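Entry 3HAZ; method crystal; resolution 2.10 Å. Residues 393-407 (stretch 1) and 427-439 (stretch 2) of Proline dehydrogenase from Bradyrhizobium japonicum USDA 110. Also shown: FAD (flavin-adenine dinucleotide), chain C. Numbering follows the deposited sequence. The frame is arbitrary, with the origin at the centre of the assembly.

Stretch 1 393-407: QFATHNALTVATVLE
Stretch 2 427-439: LYEQLAKDHADIA

Stretch 1 leaves a β-strand (393-395), passes through a loop at 396-398 and enters a helix at Ala399; stretch 2 is helical from Leu427 to Asp434 and then turns. The two helices run in nearly the same direction, their axes inclined by 28° (signed crossing angle -28°) and 11.5 Å apart at closest approach. The CA atoms of Ala399 and Leu427 lie 6.8 Å apart, those of Leu406 and Ile438 9.1 Å, and the contact buries 418 Å² in all.

Leu427 (chi1 t, chi2 t) points toward stretch 1 and packs where the loop becomes helix. Its CD1 lies 3.3 Å from His397 O and 4.2 Å from Ala399 CB, while its CD2 reaches Val402 CG2 at 4.1 Å.

Tyr428 follows with its CA-to-CB bond sideways, but chi1 m (-75°) and chi2 of 107° bring the ring nearer. Its OH donates the one hydrogen bond between the stretches, to Thr396 O at 2.7 Å, with the acceptor near the ring plane; Val402 CG2 packs obliquely on the same ring, 3.8 Å from Tyr428 CZ. The same loop binds FAD through other groups: Thr396 OG1 (chi1 t) donates to FAD O1P at 2.6 Å, His397 N to FAD O2P at 2.7 Å, and Asn398 ND2 to FAD O2A at 2.9 Å. Asn398 (chi1 t, chi2 -41°) also caps the helix, its OD1 accepting from Thr401 N at 2.9 Å and, weakly, from Leu400 N at 2.8 Å.

Glu429 and Gln430 make no contact with stretch 1. One turn beyond Leu427, Leu431 (chi1 t, chi2 p) again points toward it and bridges successive turns of the first helix: its CD2 is 3.8 Å from Val402 CG1 (Val402 chi1 t), and its CD1 is 3.9 Å from Leu406 CD2.

Ala432, Lys433 and Asp434 are out of reach. His435, at phi/psi -145/93, is the first residue to leave helical geometry and opens a type I turn to Ile438, closed by Ile438 N to His435 O at 3.1 Å. With chi1 m and chi2 -86°, its imidazole offers a face to Leu406 (chi1 t, chi2 p), whose CD2 lies 3.6 Å from the ring centroid and only 15° off its normal, a CH-pi contact.

Ala436 and Asp437 carry the turn at -61/-27 and -84/-5 without touching stretch 1. Ile438 (-76/136; chi1 m, chi2 m) then points back toward the helix, its CD1 meeting Leu406 CD1 at 3.6 Å. Leu406 therefore packs against Leu431, His435 and Ile438, linking the helical part of stretch 2 to its turn.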

# COMPACT_ATOMS: atom_id res chain seq x y z
N GLN A 393 7.14 -1.59 -53.76
CA GLN A 393 5.75 -1.99 -53.62
C GLN A 393 5.43 -1.99 -52.13
O GLN A 393 5.95 -2.81 -51.38
CB GLN A 393 5.54 -3.39 -54.19
CG GLN A 393 6.12 -3.60 -55.59
CD GLN A 393 6.25 -5.08 -55.95
OE1 GLN A 393 7.06 -5.80 -55.37
NE2 GLN A 393 5.45 -5.52 -56.90
N PHE A 394 4.58 -1.07 -51.71
CA PHE A 394 4.32 -0.90 -50.29
C PHE A 394 3.03 -1.62 -49.93
O PHE A 394 1.94 -1.14 -50.20
CB PHE A 394 4.25 0.59 -49.93
CG PHE A 394 5.49 1.35 -50.34
CD1 PHE A 394 6.67 1.20 -49.63
CD2 PHE A 394 5.47 2.18 -51.45
CE1 PHE A 394 7.82 1.88 -50.02
CE2 PHE A 394 6.61 2.87 -51.83
CZ PHE A 394 7.79 2.72 -51.11
N ALA A 395 3.18 -2.81 -49.35
CA ALA A 395 2.04 -3.60 -48.93
C ALA A 395 1.66 -3.22 -47.51
O ALA A 395 2.44 -3.42 -46.58
CB ALA A 395 2.39 -5.10 -49.01
N THR A 396 0.48 -2.65 -47.35
CA THR A 396 -0.01 -2.22 -46.05
C THR A 396 -1.48 -1.89 -46.15
O THR A 396 -1.95 -1.43 -47.20
CB THR A 396 0.75 -0.98 -45.53
OG1 THR A 396 0.13 -0.49 -44.34
CG2 THR A 396 0.74 0.12 -46.58
N HIS A 397 -2.23 -2.11 -45.08
CA HIS A 397 -3.62 -1.67 -45.04
C HIS A 397 -3.82 -0.55 -44.02
O HIS A 397 -4.94 -0.26 -43.59
CB HIS A 397 -4.56 -2.85 -44.74
CG HIS A 397 -4.30 -4.06 -45.59
ND1 HIS A 397 -3.82 -5.24 -45.07
CD2 HIS A 397 -4.47 -4.27 -46.92
CE1 HIS A 397 -3.70 -6.13 -46.04
NE2 HIS A 397 -4.08 -5.56 -47.18
N ASN A 398 -2.72 0.08 -43.64
CA ASN A 398 -2.75 1.17 -42.66
C ASN A 398 -2.86 2.52 -43.37
O ASN A 398 -1.98 2.88 -44.15
CB ASN A 398 -1.48 1.09 -41.80
CG ASN A 398 -1.40 2.20 -40.76
OD1 ASN A 398 -1.73 3.35 -41.04
ND2 ASN A 398 -0.94 1.86 -39.57
N ALA A 399 -3.95 3.26 -43.11
CA ALA A 399 -4.22 4.54 -43.79
C ALA A 399 -3.16 5.62 -43.55
O ALA A 399 -2.83 6.39 -44.45
CB ALA A 399 -5.60 5.07 -43.41
N LEU A 400 -2.64 5.66 -42.33
CA LEU A 400 -1.59 6.61 -41.99
C LEU A 400 -0.29 6.25 -42.71
O LEU A 400 0.41 7.12 -43.23
CB LEU A 400 -1.36 6.64 -40.48
CG LEU A 400 -0.27 7.61 -40.01
CD1 LEU A 400 -0.58 9.04 -40.43
CD2 LEU A 400 -0.08 7.52 -38.50
N THR A 401 0.03 4.96 -42.75
CA THR A 401 1.23 4.51 -43.45
C THR A 401 1.12 4.87 -44.93
O THR A 401 2.07 5.41 -45.51
CB THR A 401 1.43 2.99 -43.30
OG1 THR A 401 1.40 2.64 -41.91
CG2 THR A 401 2.76 2.56 -43.90
N VAL A 402 -0.03 4.58 -45.52
CA VAL A 402 -0.25 4.89 -46.93
C VAL A 402 -0.10 6.39 -47.18
O VAL A 402 0.66 6.80 -48.07
CB VAL A 402 -1.65 4.45 -47.43
CG1 VAL A 402 -1.91 5.02 -48.82
CG2 VAL A 402 -1.76 2.92 -47.45
N ALA A 403 -0.80 7.21 -46.40
CA ALA A 403 -0.77 8.67 -46.58
C ALA A 403 0.64 9.22 -46.43
O ALA A 403 1.02 10.18 -47.11
CB ALA A 403 -1.70 9.36 -45.58
N THR A 404 1.42 8.61 -45.53
CA THR A 404 2.76 9.10 -45.23
C THR A 404 3.73 8.73 -46.34
O THR A 404 4.59 9.53 -46.72
CB THR A 404 3.25 8.57 -43.87
OG1 THR A 404 2.37 9.02 -42.84
CG2 THR A 404 4.67 9.06 -43.58
N VAL A 405 3.60 7.52 -46.87
CA VAL A 405 4.45 7.09 -47.98
C VAL A 405 4.15 7.91 -49.24
O VAL A 405 5.05 8.28 -49.98
CB VAL A 405 4.31 5.58 -48.28
CG1 VAL A 405 5.01 5.22 -49.59
CG2 VAL A 405 4.87 4.76 -47.13
N LEU A 406 2.87 8.20 -49.46
CA LEU A 406 2.48 9.02 -50.60
C LEU A 406 3.14 10.40 -50.53
O LEU A 406 3.72 10.87 -51.51
CB LEU A 406 0.95 9.14 -50.67
CG LEU A 406 0.37 9.85 -51.89
CD1 LEU A 406 0.79 9.16 -53.19
CD2 LEU A 406 -1.14 9.92 -51.79
N GLU A 407 3.06 11.05 -49.37
CA GLU A 407 3.66 12.37 -49.21
C GLU A 407 5.16 12.36 -49.51
O GLU A 407 5.69 13.26 -50.16
CB GLU A 407 3.42 12.91 -47.80
CG GLU A 407 4.29 14.11 -47.42
CD GLU A 407 4.01 15.35 -48.27
OE1 GLU A 407 2.83 15.57 -48.65
OE2 GLU A 407 4.95 16.12 -48.54
N LEU A 427 -10.12 1.71 -48.28
CA LEU A 427 -8.93 2.55 -48.25
C LEU A 427 -8.42 2.87 -49.66
O LEU A 427 -8.36 4.03 -50.07
CB LEU A 427 -7.84 1.87 -47.41
CG LEU A 427 -6.56 2.64 -47.06
CD1 LEU A 427 -5.71 1.81 -46.10
CD2 LEU A 427 -5.76 3.01 -48.32
N TYR A 428 -8.05 1.83 -50.41
CA TYR A 428 -7.41 2.06 -51.70
C TYR A 428 -8.35 2.59 -52.80
O TYR A 428 -7.91 3.31 -53.69
CB TYR A 428 -6.65 0.81 -52.17
CG TYR A 428 -5.35 0.63 -51.41
CD1 TYR A 428 -5.22 -0.37 -50.45
CD2 TYR A 428 -4.27 1.47 -51.65
CE1 TYR A 428 -4.02 -0.53 -49.75
CE2 TYR A 428 -3.07 1.32 -50.95
CZ TYR A 428 -2.96 0.32 -50.01
OH TYR A 428 -1.78 0.16 -49.32
N GLU A 429 -9.63 2.25 -52.72
CA GLU A 429 -10.62 2.84 -53.62
C GLU A 429 -10.66 4.36 -53.43
O GLU A 429 -10.68 5.11 -54.40
CB GLU A 429 -12.01 2.25 -53.37
CG GLU A 429 -12.23 0.88 -53.99
CD GLU A 429 -13.63 0.36 -53.74
OE1 GLU A 429 -14.37 0.97 -52.94
OE2 GLU A 429 -14.00 -0.67 -54.35
N GLN A 430 -10.68 4.79 -52.18
CA GLN A 430 -10.68 6.22 -51.87
C GLN A 430 -9.37 6.87 -52.31
O GLN A 430 -9.37 7.97 -52.84
CB GLN A 430 -10.92 6.46 -50.38
CG GLN A 430 -10.95 7.94 -50.00
CD GLN A 430 -12.09 8.68 -50.68
OE1 GLN A 430 -13.18 8.14 -50.83
NE2 GLN A 430 -11.83 9.92 -51.10
N LEU A 431 -8.26 6.17 -52.07
CA LEU A 431 -6.95 6.68 -52.48
C LEU A 431 -6.93 6.90 -54.00
O LEU A 431 -6.36 7.87 -54.49
CB LEU A 431 -5.84 5.70 -52.08
CG LEU A 431 -4.41 6.17 -52.36
CD1 LEU A 431 -4.01 7.29 -51.39
CD2 LEU A 431 -3.42 5.01 -52.28
N ALA A 432 -7.56 5.99 -54.73
CA ALA A 432 -7.59 6.07 -56.18
C ALA A 432 -8.47 7.24 -56.61
O ALA A 432 -8.15 7.94 -57.56
CB ALA A 432 -8.09 4.77 -56.79
N LYS A 433 -9.57 7.44 -55.90
CA LYS A 433 -10.45 8.58 -56.16
C LYS A 433 -9.71 9.90 -56.01
O LYS A 433 -9.94 10.84 -56.77
CB LYS A 433 -11.65 8.58 -55.22
CG LYS A 433 -12.66 7.46 -55.46
CD LYS A 433 -13.94 7.72 -54.68
CE LYS A 433 -14.83 6.49 -54.66
NZ LYS A 433 -15.08 5.98 -56.04
N ASP A 434 -8.83 9.98 -55.01
CA ASP A 434 -8.16 11.24 -54.70
C ASP A 434 -6.84 11.39 -55.45
O ASP A 434 -6.27 12.48 -55.51
CB ASP A 434 -7.93 11.36 -53.19
CG ASP A 434 -9.23 11.42 -52.40
OD1 ASP A 434 -10.27 11.76 -53.01
OD2 ASP A 434 -9.21 11.14 -51.19
N HIS A 435 -6.35 10.30 -56.04
CA HIS A 435 -5.08 10.33 -56.76
C HIS A 435 -5.12 9.39 -57.95
O HIS A 435 -4.83 8.20 -57.84
CB HIS A 435 -3.93 9.98 -55.82
CG HIS A 435 -3.91 10.78 -54.55
ND1 HIS A 435 -3.30 12.02 -54.47
CD2 HIS A 435 -4.43 10.53 -53.33
CE1 HIS A 435 -3.44 12.49 -53.24
NE2 HIS A 435 -4.12 11.61 -52.53
N ALA A 436 -5.48 9.94 -59.11
CA ALA A 436 -5.71 9.16 -60.32
C ALA A 436 -4.47 8.40 -60.79
O ALA A 436 -4.59 7.37 -61.45
CB ALA A 436 -6.25 10.05 -61.45
N ASP A 437 -3.29 8.91 -60.47
CA ASP A 437 -2.05 8.30 -60.94
C ASP A 437 -1.58 7.14 -60.05
O ASP A 437 -0.61 6.46 -60.37
CB ASP A 437 -0.94 9.34 -61.06
CG ASP A 437 -1.19 10.33 -62.18
OD1 ASP A 437 -2.03 10.04 -63.06
OD2 ASP A 437 -0.55 11.41 -62.18
N ILE A 438 -2.28 6.93 -58.94
CA ILE A 438 -1.85 5.93 -57.97
C ILE A 438 -2.16 4.50 -58.43
O ILE A 438 -3.23 4.22 -58.97
CB ILE A 438 -2.46 6.20 -56.59
CG1 ILE A 438 -1.63 7.25 -55.85
CG2 ILE A 438 -2.52 4.92 -55.77
CD1 ILE A 438 -0.15 6.91 -55.79
N ALA A 439 -1.19 3.61 -58.24
CA ALA A 439 -1.37 2.21 -58.56
C ALA A 439 -1.36 1.37 -57.30
O ALA A 439 -0.56 1.60 -56.39
CB ALA A 439 -0.29 1.74 -59.52
PA FAD C . -0.65 -2.37 -39.11
O1A FAD C . -1.94 -2.59 -38.13
O2A FAD C . -0.31 -0.96 -39.29
O5B FAD C . 0.63 -3.13 -38.45
C5B FAD C . 0.48 -4.47 -38.08
C4B FAD C . 1.86 -5.07 -37.77
O4B FAD C . 2.89 -4.25 -37.00
C3B FAD C . 2.21 -6.43 -37.72
O3B FAD C . 1.74 -7.29 -38.76
C2B FAD C . 3.65 -6.43 -37.30
O2B FAD C . 4.62 -6.65 -38.31
C1B FAD C . 3.82 -5.19 -36.50
N9A FAD C . 3.63 -5.26 -35.07
C8A FAD C . 2.46 -5.56 -34.37
N7A FAD C . 2.74 -5.47 -33.03
C5A FAD C . 4.10 -5.10 -32.91
C6A FAD C . 4.98 -4.84 -31.71
N6A FAD C . 4.45 -4.97 -30.36
N1A FAD C . 6.24 -4.49 -31.87
C2A FAD C . 6.77 -4.35 -33.16
N3A FAD C . 5.93 -4.59 -34.31
C4A FAD C . 4.62 -4.96 -34.14
N1 FAD C . 4.79 -10.25 -44.13
C2 FAD C . 5.90 -11.06 -44.07
O2 FAD C . 6.51 -11.29 -42.86
N3 FAD C . 6.38 -11.70 -45.27
C4 FAD C . 5.74 -11.51 -46.46
O4 FAD C . 6.24 -12.08 -47.63
C4X FAD C . 4.58 -10.65 -46.52
N5 FAD C . 3.88 -10.42 -47.82
C5X FAD C . 2.73 -9.58 -47.86
C6 FAD C . 2.04 -9.36 -49.13
C7 FAD C . 0.90 -8.52 -49.17
C7M FAD C . 0.18 -8.31 -50.49
C8 FAD C . 0.42 -7.86 -47.94
C8M FAD C . -0.82 -6.94 -47.95
C9 FAD C . 1.09 -8.07 -46.72
C9A FAD C . 2.27 -8.95 -46.67
N10 FAD C . 2.97 -9.18 -45.41
C10 FAD C . 4.13 -10.04 -45.37
C1' FAD C . 2.64 -8.42 -44.16
C2' FAD C . 1.62 -9.08 -43.20
O2' FAD C . 0.92 -10.13 -43.87
C3' FAD C . 0.68 -8.00 -42.64
O3' FAD C . -0.30 -7.65 -43.62
C4' FAD C . 1.43 -6.70 -42.20
O4' FAD C . 2.57 -6.86 -41.42
C5' FAD C . 0.47 -5.64 -41.60
O5' FAD C . 0.97 -4.32 -41.70
P FAD C . -0.13 -3.09 -41.85
O1P FAD C . 0.68 -1.65 -42.09
O2P FAD C . -1.06 -3.39 -42.95
O3P FAD C . -1.04 -3.12 -40.50